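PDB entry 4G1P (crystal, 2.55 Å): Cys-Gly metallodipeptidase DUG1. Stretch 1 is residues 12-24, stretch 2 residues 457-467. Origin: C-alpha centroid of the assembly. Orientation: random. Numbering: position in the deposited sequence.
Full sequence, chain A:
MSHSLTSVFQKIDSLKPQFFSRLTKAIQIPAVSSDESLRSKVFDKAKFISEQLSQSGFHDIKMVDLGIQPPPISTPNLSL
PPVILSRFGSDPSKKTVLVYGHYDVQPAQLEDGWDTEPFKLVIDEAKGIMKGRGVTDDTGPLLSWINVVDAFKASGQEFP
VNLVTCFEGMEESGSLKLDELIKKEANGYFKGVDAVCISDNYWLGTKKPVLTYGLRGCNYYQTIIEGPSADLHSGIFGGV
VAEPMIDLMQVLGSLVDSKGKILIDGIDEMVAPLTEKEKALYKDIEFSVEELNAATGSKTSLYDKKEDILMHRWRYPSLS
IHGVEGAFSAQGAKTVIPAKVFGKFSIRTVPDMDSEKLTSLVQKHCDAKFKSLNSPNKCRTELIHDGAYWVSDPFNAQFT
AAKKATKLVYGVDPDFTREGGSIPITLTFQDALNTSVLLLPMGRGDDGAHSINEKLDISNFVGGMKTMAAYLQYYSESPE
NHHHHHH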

# COMPACT_ATOMS: atom_id res chain seq x y z
N ILE A 12 -37.33 -8.23 25.21
CA ILE A 12 -36.17 -7.75 24.49
C ILE A 12 -35.14 -7.20 25.48
O ILE A 12 -33.94 -7.41 25.33
N ASP A 13 -35.63 -6.52 26.51
CA ASP A 13 -34.78 -6.06 27.59
C ASP A 13 -34.20 -7.23 28.40
O ASP A 13 -33.01 -7.26 28.68
N SER A 14 -35.04 -8.20 28.74
CA SER A 14 -34.63 -9.30 29.60
C SER A 14 -33.60 -10.19 28.93
O SER A 14 -32.78 -10.80 29.60
N LEU A 15 -33.68 -10.29 27.61
CA LEU A 15 -32.87 -11.23 26.88
C LEU A 15 -31.54 -10.61 26.41
O LEU A 15 -30.76 -11.26 25.73
N LYS A 16 -31.28 -9.36 26.80
CA LYS A 16 -30.02 -8.70 26.48
C LYS A 16 -28.77 -9.54 26.78
O LYS A 16 -27.80 -9.49 26.01
N PRO A 17 -28.78 -10.31 27.88
CA PRO A 17 -27.61 -11.17 28.09
C PRO A 17 -27.39 -12.23 27.00
O PRO A 17 -26.24 -12.44 26.61
N GLN A 18 -28.45 -12.88 26.51
CA GLN A 18 -28.22 -13.87 25.48
C GLN A 18 -27.95 -13.20 24.14
O GLN A 18 -27.15 -13.70 23.35
N PHE A 19 -28.58 -12.05 23.90
CA PHE A 19 -28.34 -11.31 22.68
C PHE A 19 -26.88 -10.88 22.60
O PHE A 19 -26.25 -10.99 21.55
N PHE A 20 -26.35 -10.39 23.72
CA PHE A 20 -24.97 -9.94 23.82
C PHE A 20 -24.06 -11.12 23.55
O PHE A 20 -23.08 -11.03 22.82
N SER A 21 -24.40 -12.24 24.17
CA SER A 21 -23.59 -13.42 24.04
C SER A 21 -23.55 -13.87 22.58
O SER A 21 -22.48 -14.12 22.01
N ARG A 22 -24.73 -13.95 21.98
CA ARG A 22 -24.82 -14.34 20.58
C ARG A 22 -24.00 -13.40 19.71
O ARG A 22 -23.26 -13.84 18.83
N LEU A 23 -24.09 -12.10 19.98
CA LEU A 23 -23.41 -11.11 19.17
C LEU A 23 -21.89 -11.18 19.37
O LEU A 23 -21.12 -10.88 18.47
N THR A 24 -21.46 -11.61 20.55
CA THR A 24 -20.03 -11.69 20.81
C THR A 24 -19.39 -12.80 19.99
O THR A 24 -18.32 -12.61 19.42
N ASP A 457 -24.21 1.80 19.34
CA ASP A 457 -24.72 2.23 20.63
C ASP A 457 -25.80 1.25 21.05
O ASP A 457 -26.62 0.83 20.24
N ILE A 458 -25.76 0.86 22.32
CA ILE A 458 -26.71 -0.12 22.85
C ILE A 458 -28.15 0.41 22.73
O ILE A 458 -29.09 -0.37 22.53
N SER A 459 -28.31 1.73 22.82
CA SER A 459 -29.62 2.34 22.67
C SER A 459 -30.20 2.11 21.28
O SER A 459 -31.39 1.89 21.14
N ASN A 460 -29.34 2.13 20.27
CA ASN A 460 -29.77 1.80 18.90
C ASN A 460 -29.98 0.31 18.71
O ASN A 460 -30.85 -0.12 17.95
N PHE A 461 -29.18 -0.48 19.40
CA PHE A 461 -29.31 -1.92 19.34
C PHE A 461 -30.67 -2.31 19.89
O PHE A 461 -31.47 -2.93 19.20
N VAL A 462 -30.94 -1.91 21.13
CA VAL A 462 -32.21 -2.23 21.76
C VAL A 462 -33.37 -1.50 21.08
O VAL A 462 -34.38 -2.13 20.74
N GLY A 463 -33.21 -0.20 20.88
CA GLY A 463 -34.23 0.59 20.19
C GLY A 463 -34.58 0.03 18.82
O GLY A 463 -35.76 -0.01 18.43
N GLY A 464 -33.55 -0.43 18.10
CA GLY A 464 -33.74 -0.95 16.76
C GLY A 464 -34.47 -2.28 16.76
O GLY A 464 -35.22 -2.60 15.83
N MET A 465 -34.25 -3.07 17.80
CA MET A 465 -34.89 -4.37 17.89
C MET A 465 -36.38 -4.20 18.16
O MET A 465 -37.22 -4.81 17.50
N LYS A 466 -36.68 -3.35 19.14
CA LYS A 466 -38.04 -3.02 19.48
C LYS A 466 -38.71 -2.38 18.27
O LYS A 466 -39.88 -2.63 18.02
N THR A 467 -37.96 -1.58 17.51
CA THR A 467 -38.54 -0.96 16.32
C THR A 467 -38.82 -2.01 15.25
O THR A 467 -39.85 -1.97 14.56

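The two stretches of DUG1, more than 430 residues apart in sequence, meet in a mostly apolar helix-to-helix contact, widely spaced along helix 16-24 and closer at I12, with one salt bridge, D13 to K466, at its exposed margin. The axes of helix 16-24 and helix 458-467 come no closer than 12.5 Å and their N-to-C directions differ by 109°, so these two backbones stay well apart and large side chains fill the space; together the two stretches bury 509 Å². The approach is much closer at I12, in the separate helix 12-14: I12 CA lies 7.1 Å from K466 CA, and I12 CD1 is 4.0 Å from the backbone atom M465 C.

F461 has the largest covered area on the second helix, 68 Å². Its CA-to-CB bond points toward stretch 1, and chi1 of -174° (t) carries the ring among three residues of helix 16-24. L23, also directed toward its partner, with chi1 t and chi2 p, lays CD2 over one face of the ring, 4.2 Å from F461 CZ. F20 meets the ring at its edge, F20 CE1 lying 4.3 Å from F461 CD2, while F19 CB is 4.4 Å from F461 CE2. The spacing of F19, F20 and L23 explains the grouping: steps of one and four residues keep all three on neighbouring parts of one helical surface.

F20 starts sideways, yet its m rotamer (chi1 -79°) brings the end of the ring nearer to stretch 2. There F20 CZ also reaches I458 CD1 at 4.1 Å, I458 being extended with chi1 m and chi2 t. F19 points toward the second helix with chi1 m and receives the sulfur of M465. The separation of F19 CD2 and M465 SD is 3.9 Å; the sulfur lies 4.5 Å from the ring centroid and 37° off the ring normal, an oblique sulfur-aromatic contact. Chi1 m and chi2 t place the sulfur; chi3 m sets only the terminal methyl.

I12 has the greatest covered area of any residue here, 79 Å². Directed toward stretch 2 in an m, t conformation, it packs its CG2 against M465 CB at 4.2 Å and V462 CG1 at 4.3 Å, and its CD1 lies 3.7 Å from K466 CG. The aliphatic part of K466 thus adds to the apolar surface while its amine continues to a polar partner.

That partner is D13. K466 begins sideways but is extended, m at chi1 and t at the other three torsions, which brings its end toward stretch 1; D13, also sideways at its base, has chi1 m. K466 NZ donates to D13 OD1 at 3.1 Å within the salt bridge, and a weak hydrogen bond runs from K466 NZ to D13 OD2, also at 3.1 Å. V462, chi1 t, lies beside this pair, its CG1 3.7 Å from D13 OD1. V462 CG2 is 4.0 Å from K16 CD, so K16, sideways at its base with chi1 m, chi2 t, chi3 p and chi4 t, contributes methylene carbon.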

# COMPACT_ATOMS: atom_id res chain seq x y z
CB ILE A 12 -36.54 -6.69 23.45
CG1 ILE A 12 -37.20 -7.36 22.25
CG2 ILE A 12 -35.32 -5.91 23.02
CD1 ILE A 12 -37.68 -6.39 21.18
CB ASP A 13 -35.55 -5.11 28.51
CG ASP A 13 -35.80 -3.76 27.88
OD1 ASP A 13 -35.07 -3.40 26.93
OD2 ASP A 13 -36.71 -3.04 28.35
CB SER A 14 -35.83 -10.17 29.98
OG SER A 14 -36.85 -9.39 30.57
CB LEU A 15 -33.65 -11.78 25.70
CG LEU A 15 -34.83 -12.71 25.98
CD1 LEU A 15 -35.38 -13.25 24.67
CD2 LEU A 15 -34.42 -13.84 26.90
CB LYS A 16 -29.91 -7.32 27.12
CG LYS A 16 -30.81 -6.28 26.44
CD LYS A 16 -31.00 -5.06 27.32
CE LYS A 16 -29.67 -4.51 27.81
NZ LYS A 16 -29.88 -3.28 28.63
CB PRO A 17 -27.91 -11.83 29.43
CG PRO A 17 -28.69 -10.80 30.15
CD PRO A 17 -29.57 -10.16 29.12
CB GLN A 18 -29.29 -14.99 25.37
CG GLN A 18 -30.62 -14.78 26.10
CD GLN A 18 -30.51 -14.97 27.61
OE1 GLN A 18 -30.49 -14.00 28.36
NE2 GLN A 18 -30.46 -16.22 28.05
CB PHE A 19 -29.25 -10.08 22.56
CG PHE A 19 -30.72 -10.40 22.50
CD1 PHE A 19 -31.16 -11.66 22.15
CD2 PHE A 19 -31.65 -9.43 22.81
CE1 PHE A 19 -32.50 -11.95 22.11
CE2 PHE A 19 -32.99 -9.71 22.76
CZ PHE A 19 -33.41 -10.98 22.40
CB PHE A 20 -24.68 -9.41 25.22
CG PHE A 20 -25.18 -8.02 25.48
CD1 PHE A 20 -25.34 -7.11 24.44
CD2 PHE A 20 -25.50 -7.61 26.77
CE1 PHE A 20 -25.81 -5.82 24.71
CE2 PHE A 20 -25.97 -6.32 27.04
CZ PHE A 20 -26.12 -5.43 26.01
CB SER A 21 -24.15 -14.52 24.94
OG SER A 21 -23.39 -15.70 24.79
CB ARG A 22 -26.28 -14.35 20.15
CG ARG A 22 -26.46 -14.37 18.65
CD ARG A 22 -27.93 -14.32 18.29
NE ARG A 22 -28.58 -15.61 18.49
CZ ARG A 22 -29.87 -15.76 18.77
NH1 ARG A 22 -30.67 -14.71 18.87
NH2 ARG A 22 -30.35 -16.98 18.93
CB LEU A 23 -23.95 -9.72 19.47
CG LEU A 23 -23.35 -8.55 18.70
CD1 LEU A 23 -23.54 -8.74 17.22
CD2 LEU A 23 -23.96 -7.25 19.16
CB THR A 24 -19.73 -11.95 22.30
OG1 THR A 24 -20.30 -10.91 23.10
CG2 THR A 24 -18.24 -12.00 22.52
CB ASP A 457 -25.28 3.65 20.54
CG ASP A 457 -24.23 4.66 20.14
OD1 ASP A 457 -23.47 5.13 21.01
OD2 ASP A 457 -24.17 4.99 18.93
CB ILE A 458 -26.37 -0.54 24.30
CG1 ILE A 458 -24.96 -1.13 24.36
CG2 ILE A 458 -27.34 -1.56 24.82
CD1 ILE A 458 -24.55 -1.63 25.72
CB SER A 459 -29.58 3.84 22.98
OG SER A 459 -28.82 4.53 22.01
CB ASN A 460 -28.76 2.31 17.88
CG ASN A 460 -28.77 3.82 17.77
OD1 ASN A 460 -28.34 4.52 18.69
ND2 ASN A 460 -29.25 4.33 16.64
CB PHE A 461 -28.17 -2.59 20.11
CG PHE A 461 -28.15 -4.07 19.98
CD1 PHE A 461 -28.47 -4.66 18.78
CD2 PHE A 461 -27.82 -4.87 21.07
CE1 PHE A 461 -28.47 -6.05 18.65
CE2 PHE A 461 -27.81 -6.26 20.95
CZ PHE A 461 -28.13 -6.85 19.74
CB VAL A 462 -32.20 -1.90 23.27
CG1 VAL A 462 -33.59 -2.07 23.85
CG2 VAL A 462 -31.18 -2.77 23.99
CB MET A 465 -34.26 -5.22 18.99
CG MET A 465 -33.06 -6.03 18.50
SD MET A 465 -32.36 -7.09 19.79
CE MET A 465 -31.56 -5.87 20.83
CB LYS A 466 -38.08 -2.09 20.69
CG LYS A 466 -37.54 -2.75 21.96
CD LYS A 466 -37.45 -1.77 23.12
CE LYS A 466 -37.15 -2.49 24.43
NZ LYS A 466 -37.14 -1.57 25.60
CB THR A 467 -37.66 0.19 15.76
OG1 THR A 467 -37.60 1.25 16.72
CG2 THR A 467 -38.26 0.75 14.48